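Local coordinates for sigma-54 interaction domain protein (Enterococcus faecalis, PDB 3GDW) that is of unknown function but, as a PTS IIA-like domain, is probably part of a larger ATP-binding and DNA-binding transcriptional regulator, at residues 9-13 / 14-18; 46-49 / 50-54; 98-101 / 102-105. All coordinates share one frame; numbering follows the deposited sequence. Where two conformers were deposited one is given.

How the contacts relate
From the N terminus, contact 1 comes first: it closes the turn in which strand 6-12 hands over to helix 16-28. Contact 2 then closes one helical turn in the middle of helix 44-57, and contact 3 one turn at the start of helix 98-109. The three lie in series, none nested in or crossing another. Contact 1 connects with both others through successive strand residues: Leu10 packs on Met47 and Leu51 of contact 2, and Val9 on Val101 of contact 3. Contacts 2 and 3 do not touch, their centres being about 22 Å apart on opposite sides of the chain's centre. Contacts 1 and 3 also reach the second subunit.

Contact 1 of 3, residues 9-13 / 14-18; sequences VLMHG and DSTAS
Met11 and Ala17, with their CA atoms 5.3 Å apart, mark where the end of a strand lies against the first turn of the helix that follows it. The chain reverses at Gly13 and Asp14, and the runs 9-13 and 14-17 point 157° apart, nearly antiparallel. Gly13 has a positive phi of 110°, at which a CB would jam against the carbonyl O of His12, and glycine is suited to that corner.

Ala17 sits in the bend, between helix start and strand. Its methyl CB lies 3.5 Å from Val9 O and 3.7 Å from Val9 CG1, and a small side chain lets the helix come this close. Val9 CG1, held anti to the backbone N (chi1 -175°), makes the touch. The selenomethionine Met11 runs extended beyond CG and crosses Thr16 at about a right angle; its SE rests 3.8 Å from Thr16 CG2, the methyl branch.

The hydroxyl branch of Thr16 has polar company instead. A water donates to His12 O and is also hydrogen-bonded to Thr16 OG1, at 2.7 Å from each of these atoms, tying strand end to helix start. A second water accepts from Ala17 N at 3.1 Å, satisfying an N-H that the first helical turn cannot pair internally, and donates weakly to Gly13 O. Thr16 OG1 bonds as well to Ser19 of the second subunit, and Ser15 OG to Ser15 of that subunit.

In mannose-family IIA domains the phosphorylated histidine ends the first strand, consistent with the place of His12, whose backbone N is bonded to Asp71. The contact forms the first strand-to-helix connection of the beta-alpha-beta unit made by strand 6-12, helix 16-28 and strand 34-38. Ala17 also touches Ala35 and Asn37 of strand 34-38, while Leu10 faces away, onto helix 44-57.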
loop_
_atom_site.group_PDB
_atom_site.type_symbol
_atom_site.label_atom_id
_atom_site.label_comp_id
_atom_site.label_asym_id
_atom_site.label_seq_id
_atom_site.Cartn_x
_atom_site.Cartn_y
_atom_site.Cartn_z
ATOM N N VAL B 9 -3.950 8.751 7.762
ATOM C CA VAL B 9 -3.909 7.661 6.776
ATOM C C VAL B 9 -5.346 7.234 6.474
ATOM O O VAL B 9 -6.043 6.755 7.369
ATOM C CB VAL B 9 -3.077 6.410 7.296
ATOM C CG1 VAL B 9 -2.952 5.379 6.210
ATOM C CG2 VAL B 9 -1.677 6.818 7.811
ATOM N N LEU B 10 -5.787 7.410 5.223
ATOM C CA LEU B 10 -7.172 7.095 4.833
ATOM C C LEU B 10 -7.178 6.114 3.681
ATOM O O LEU B 10 -6.603 6.402 2.623
ATOM C CB LEU B 10 -7.934 8.366 4.417
ATOM C CG LEU B 10 -8.679 9.074 5.560
ATOM C CD1 LEU B 10 -7.703 9.720 6.502
ATOM C CD2 LEU B 10 -9.666 10.124 5.022
HETATM N N MSE B 11 -7.813 4.952 3.879
HETATM C CA MSE B 11 -7.808 3.888 2.845
HETATM C C MSE B 11 -9.118 3.116 2.747
HETATM O O MSE B 11 -9.889 3.048 3.705
HETATM C CB MSE B 11 -6.628 2.905 3.069
HETATM C CG MSE B 11 -5.283 3.563 2.909
HETATM SE SE MSE B 11 -3.812 2.421 3.337
HETATM C CE MSE B 11 -2.410 3.727 3.005
ATOM N N HIS B 12 -9.366 2.534 1.583
ATOM C CA HIS B 12 -10.535 1.706 1.379
ATOM C C HIS B 12 -10.375 0.388 2.136
ATOM O O HIS B 12 -9.274 -0.166 2.169
ATOM C CB HIS B 12 -10.676 1.388 -0.107
ATOM C CG HIS B 12 -10.978 2.583 -0.950
ATOM N ND1 HIS B 12 -10.103 3.643 -1.079
ATOM C CD2 HIS B 12 -12.043 2.868 -1.739
ATOM C CE1 HIS B 12 -10.627 4.540 -1.901
ATOM N NE2 HIS B 12 -11.807 4.096 -2.308
ATOM N N GLY B 13 -11.464 -0.126 2.706
ATOM C CA GLY B 13 -11.442 -1.452 3.317
ATOM C C GLY B 13 -11.540 -1.324 4.817
ATOM O O GLY B 13 -11.592 -0.208 5.327
ATOM N N ASP B 14 -11.563 -2.465 5.517
ATOM C CA ASP B 14 -11.859 -2.475 6.948
ATOM C C ASP B 14 -10.711 -2.079 7.867
ATOM O O ASP B 14 -10.962 -1.524 8.932
ATOM C CB ASP B 14 -12.403 -3.847 7.377
ATOM C CG ASP B 14 -13.791 -4.140 6.792
ATOM O OD1 ASP B 14 -14.497 -3.203 6.377
ATOM O OD2 ASP B 14 -14.175 -5.315 6.761
ATOM N N SER B 15 -9.462 -2.417 7.501
ATOM C CA SER B 15 -8.335 -2.245 8.424
ATOM C C SER B 15 -6.971 -2.027 7.761
ATOM O O SER B 15 -5.936 -2.121 8.428
ATOM C CB SER B 15 -8.233 -3.441 9.380
ATOM O OG SER B 15 -7.834 -4.606 8.677
ATOM N N THR B 16 -6.960 -1.696 6.478
ATOM C CA THR B 16 -5.687 -1.457 5.797
ATOM C C THR B 16 -4.971 -0.258 6.377
ATOM O O THR B 16 -3.785 -0.364 6.738
ATOM C CB THR B 16 -5.864 -1.240 4.299
ATOM O OG1 THR B 16 -6.664 -2.309 3.802
ATOM C CG2 THR B 16 -4.498 -1.267 3.599
ATOM N N ALA B 17 -5.665 0.872 6.461
ATOM C CA ALA B 17 -5.036 2.089 6.976
ATOM C C ALA B 17 -4.544 1.886 8.419
ATOM O O ALA B 17 -3.389 2.248 8.745
ATOM C CB ALA B 17 -5.997 3.304 6.895
ATOM N N SER B 18 -5.414 1.331 9.282
ATOM C CA SER B 18 -5.080 1.195 10.694
ATOM C C SER B 18 -3.958 0.176 10.931
ATOM O O SER B 18 -3.101 0.391 11.775
ATOM C CB SER B 18 -6.318 0.877 11.557
ATOM O OG SER B 18 -7.064 -0.218 11.022
HETATM O O HOH W 1 -7.341 -1.878 1.274
HETATM O O HOH W 2 -8.521 0.594 5.314
#

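Contact 2 of 3, residues 46-49 / 50-54; sequences TMYE and QLRNQ
Tyr48 and Arg52 stand one turn apart on helix 44-57, an i to i+4 pair in which an aliphatic stem crosses an aromatic ring. Arg52 CB lies over one face of the phenol, offset toward its rim and 4.2 Å from the Tyr48 ring centroid, a CH-pi contact. Arg52 CG continues past the hydroxyl end, 3.8 Å from Tyr48 OH. The guanidinium itself does not stack: its plane stands 76° from that of the ring. With CG anti to the backbone N (chi1 -175°) the first torsion carries the stem across the tyrosine ring, and bends at the next two turn its head back along the helix toward Glu49. There Arg52 NH2 sits 3.6 Å from Glu49 CG, the two side chains running side by side. Glu49 OE1 stays 4.4 Å from Arg52 NH2, too far for a salt bridge, and Glu49 OE2 is hydrogen-bonded to Gln45 NE2, one turn earlier.

In the PTS IIA-like domain this helix packs on strands 6-12 and 34-38 of the parallel sheet, beside helix 78-86. Leu51 and the selenomethionine Met47, apolar and buried, turn to those strands, and Tyr48 leans on helix 78-86, where its ring meets Phe78 edge-to-face. Glu85 of that helix receives both Tyr48 OH and Arg52 NH1, the latter as a salt bridge, fixing both ends.

Asn53 holds the other edge of the arginine. Arg52 NE donates to Asn53 OD1 at 2.8 Å, fairly straight at 163°; the oxygen lies close to the guanidinium plane, though the donor stands above the carbonyl plane. On the more exposed flank, Gln50 NE2 donates at 2.6 Å to a water that itself donates to Thr46 O at 2.9 Å.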
loop_
_atom_site.group_PDB
_atom_site.type_symbol
_atom_site.label_atom_id
_atom_site.label_comp_id
_atom_site.label_asym_id
_atom_site.label_seq_id
_atom_site.Cartn_x
_atom_site.Cartn_y
_atom_site.Cartn_z
ATOM N N THR B 46 -19.178 10.853 3.586
ATOM C CA THR B 46 -19.197 10.485 4.999
ATOM C C THR B 46 -17.768 10.416 5.574
ATOM O O THR B 46 -17.515 10.846 6.711
ATOM C CB THR B 46 -19.853 9.108 5.177
ATOM O OG1 THR B 46 -21.161 9.133 4.599
ATOM C CG2 THR B 46 -19.930 8.728 6.635
HETATM N N MSE B 47 -16.844 9.874 4.787
HETATM C CA MSE B 47 -15.439 9.760 5.215
HETATM C C MSE B 47 -14.793 11.142 5.337
HETATM O O MSE B 47 -14.100 11.430 6.313
HETATM C CB MSE B 47 -14.636 8.904 4.249
HETATM C CG MSE B 47 -13.164 8.838 4.611
HETATM SE SE MSE B 47 -12.911 8.044 6.444
HETATM C CE MSE B 47 -13.333 6.399 5.995
ATOM N N TYR B 48 -15.049 11.997 4.359
ATOM C CA TYR B 48 -14.522 13.346 4.417
ATOM C C TYR B 48 -14.958 14.011 5.722
ATOM O O TYR B 48 -14.166 14.676 6.379
ATOM C CB TYR B 48 -14.996 14.191 3.239
ATOM C CG TYR B 48 -14.504 15.597 3.428
ATOM C CD1 TYR B 48 -13.146 15.889 3.291
ATOM C CD2 TYR B 48 -15.371 16.617 3.820
ATOM C CE1 TYR B 48 -12.663 17.165 3.514
ATOM C CE2 TYR B 48 -14.897 17.919 4.034
ATOM C CZ TYR B 48 -13.538 18.177 3.888
ATOM O OH TYR B 48 -13.031 19.440 4.094
ATOM N N GLU B 49 -16.223 13.829 6.093
ATOM C CA GLU B 49 -16.752 14.503 7.271
ATOM C C GLU B 49 -16.082 13.984 8.562
ATOM O O GLU B 49 -15.849 14.764 9.486
ATOM C CB GLU B 49 -18.285 14.431 7.323
ATOM C CG GLU B 49 -18.933 15.227 6.218
ATOM C CD GLU B 49 -20.455 15.165 6.205
ATOM O OE1 GLU B 49 -21.076 14.749 7.216
ATOM O OE2 GLU B 49 -21.032 15.546 5.161
ATOM N N GLN B 50 -15.748 12.692 8.603
ATOM C CA GLN B 50 -14.985 12.125 9.729
ATOM C C GLN B 50 -13.630 12.819 9.848
ATOM O O GLN B 50 -13.196 13.203 10.935
ATOM C CB GLN B 50 -14.706 10.632 9.494
ATOM C CG GLN B 50 -15.933 9.762 9.507
ATOM C CD GLN B 50 -16.425 9.549 10.911
ATOM O OE1 GLN B 50 -15.675 9.070 11.774
ATOM N NE2 GLN B 50 -17.680 9.898 11.157
ATOM N N LEU B 51 -12.948 12.953 8.714
ATOM C CA LEU B 51 -11.621 13.551 8.710
ATOM C C LEU B 51 -11.687 15.041 9.075
ATOM O O LEU B 51 -10.930 15.537 9.915
ATOM C CB LEU B 51 -10.966 13.331 7.351
ATOM C CG LEU B 51 -9.739 14.170 7.078
ATOM C CD1 LEU B 51 -8.543 13.666 7.937
ATOM C CD2 LEU B 51 -9.447 14.068 5.602
ATOM N N ARG B 52 -12.604 15.748 8.433
ATOM C CA ARG B 52 -12.757 17.175 8.639
ATOM C C ARG B 52 -13.059 17.482 10.112
ATOM O O ARG B 52 -12.499 18.432 10.684
ATOM C CB ARG B 52 -13.888 17.689 7.742
ATOM C CG ARG B 52 -14.103 19.196 7.741
ATOM C CD ARG B 52 -15.050 19.667 8.838
ATOM N NE ARG B 52 -16.253 18.841 8.981
ATOM C CZ ARG B 52 -17.268 18.794 8.117
ATOM N NH1 ARG B 52 -17.261 19.520 7.013
ATOM N NH2 ARG B 52 -18.297 17.994 8.366
ATOM N N ASN B 53 -13.953 16.693 10.714
ATOM C CA ASN B 53 -14.316 16.881 12.108
ATOM C C ASN B 53 -13.141 16.736 13.078
ATOM O O ASN B 53 -13.029 17.499 14.044
ATOM C CB ASN B 53 -15.456 15.937 12.501
ATOM C CG ASN B 53 -16.754 16.265 11.786
ATOM O OD1 ASN B 53 -16.941 17.359 11.287
ATOM N ND2 ASN B 53 -17.655 15.301 11.730
ATOM N N GLN B 54 -12.265 15.767 12.837
ATOM C CA GLN B 54 -11.111 15.634 13.711
ATOM C C GLN B 54 -10.100 16.759 13.479
ATOM O O GLN B 54 -9.566 17.330 14.437
ATOM C CB GLN B 54 -10.453 14.278 13.583
ATOM C CG GLN B 54 -9.532 14.016 14.777
ATOM C CD GLN B 54 -8.787 12.711 14.670
ATOM O OE1 GLN B 54 -9.346 11.708 14.218
ATOM N NE2 GLN B 54 -7.508 12.710 15.082
HETATM O O HOH W 3 -19.059 10.879 9.213
#

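Contact 3 of 3, residues 98-101 / 102-105; sequences TMIV and LEAI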
loop_
_atom_site.group_PDB
_atom_site.type_symbol
_atom_site.label_atom_id
_atom_site.label_comp_id
_atom_site.label_asym_id
_atom_site.label_seq_id
_atom_site.Cartn_x
_atom_site.Cartn_y
_atom_site.Cartn_z
ATOM N N THR B 98 3.056 0.618 3.237
ATOM C CA THR B 98 3.594 0.575 4.618
ATOM C C THR B 98 4.825 1.465 4.795
ATOM O O THR B 98 4.910 2.218 5.752
ATOM C CB THR B 98 3.950 -0.885 4.992
ATOM O OG1 THR B 98 2.899 -1.742 4.542
ATOM C CG2 THR B 98 4.084 -1.044 6.503
HETATM N N MSE B 99 5.759 1.389 3.845
HETATM C CA MSE B 99 7.022 2.135 3.920
HETATM C C MSE B 99 6.821 3.616 3.936
HETATM O O MSE B 99 7.547 4.329 4.625
HETATM C CB MSE B 99 7.928 1.797 2.752
HETATM C CG MSE B 99 8.495 0.416 2.878
HETATM SE SE MSE B 99 9.518 0.267 4.557
HETATM C CE MSE B 99 10.324 2.086 4.731
ATOM N N ILE B 100 5.839 4.058 3.154
ATOM C CA ILE B 100 5.481 5.468 3.041
ATOM C C ILE B 100 4.866 5.950 4.360
ATOM O O ILE B 100 5.246 7.014 4.835
ATOM C CB ILE B 100 4.489 5.734 1.872
ATOM C CG1 ILE B 100 5.090 5.312 0.528
ATOM C CG2 ILE B 100 4.146 7.205 1.805
ATOM C CD1 ILE B 100 6.509 5.855 0.315
ATOM N N VAL B 101 3.946 5.177 4.950
ATOM C CA VAL B 101 3.426 5.520 6.292
ATOM C C VAL B 101 4.614 5.607 7.285
ATOM O O VAL B 101 4.756 6.586 8.039
ATOM C CB VAL B 101 2.361 4.510 6.810
ATOM C CG1 VAL B 101 1.837 4.927 8.191
ATOM C CG2 VAL B 101 1.199 4.359 5.808
ATOM N N LEU B 102 5.466 4.585 7.261
ATOM C CA LEU B 102 6.620 4.556 8.150
ATOM C C LEU B 102 7.487 5.801 8.011
ATOM O O LEU B 102 7.812 6.440 9.002
ATOM C CB LEU B 102 7.450 3.299 7.909
ATOM C CG LEU B 102 8.714 3.073 8.751
ATOM C CD1 LEU B 102 8.349 3.104 10.212
ATOM C CD2 LEU B 102 9.288 1.722 8.422
ATOM N N GLU B 103 7.856 6.130 6.779
ATOM C CA GLU B 103 8.696 7.299 6.514
ATOM C C GLU B 103 8.013 8.620 6.893
ATOM O O GLU B 103 8.661 9.512 7.439
ATOM C CB GLU B 103 9.215 7.265 5.058
ATOM C CG GLU B 103 10.138 6.045 4.853
ATOM C CD GLU B 103 10.628 5.772 3.440
ATOM O OE1 GLU B 103 9.819 5.636 2.488
ATOM O OE2 GLU B 103 11.853 5.610 3.302
ATOM N N ALA B 104 6.707 8.726 6.644
ATOM C CA ALA B 104 5.945 9.929 6.998
ATOM C C ALA B 104 5.898 10.150 8.513
ATOM O O ALA B 104 6.177 11.235 8.999
ATOM C CB ALA B 104 4.537 9.845 6.447
ATOM N N ILE B 105 5.544 9.112 9.248
ATOM C CA ILE B 105 5.454 9.225 10.714
ATOM C C ILE B 105 6.850 9.473 11.314
ATOM O O ILE B 105 7.011 10.317 12.210
ATOM C CB ILE B 105 4.769 7.960 11.319
ATOM C CG1 ILE B 105 3.337 7.811 10.768
ATOM C CG2 ILE B 105 4.739 8.007 12.828
ATOM C CD1 ILE B 105 2.325 8.806 11.297
#
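Val101 and Ile105 lie side by side one turn apart, pointing the same way, with Val101 CG1 4.1 Å from Ile105 CG1. Both are beta-branched, and both present their branches to strand 6-12, Val101 touching Val9 and Ile105 touching Val7. Val101 CG1 reaches its partner because it stands anti to the backbone N (chi1 -179°), swung along the helix beside its own carbonyl.

A second parallel pair occupies another flank. The selenomethionine Met99 bends twice beyond CG, so its chain curls back and its methyl CE comes 3.9 Å from Leu102 CD2, with SE at 4.1 Å from the same carbon. A flexible, unbranched selenoether chain is well fitted to such a curl over a neighbour. Glu103 crosses Met99 obliquely; in one of two modelled conformers, and so less certainly, its extended chain brings CD to 3.9 Å from Met99 CE and OE1 bonds to Ser124 of helix 114-135.

Ala104 is small enough for helix 114-135 to come near: it touches Ile121, as does Ile100. The main chain beneath is regular helix, Leu102 N donating to Thr98 O at 2.9 Å and Ile105 N to Val101 O at 2.9 Å. Thr98, at the helix start, gives its hydroxyl to a bond with Asp71 of the second subunit.

Largely buried, with the Met99, Leu102 and Glu103 side more open, this helix is a flanking layer at the subunit interface, consistent with the mannose/fructose-family IIA fold: a four-stranded parallel sheet of order 2-1-3-4 with helices on both faces.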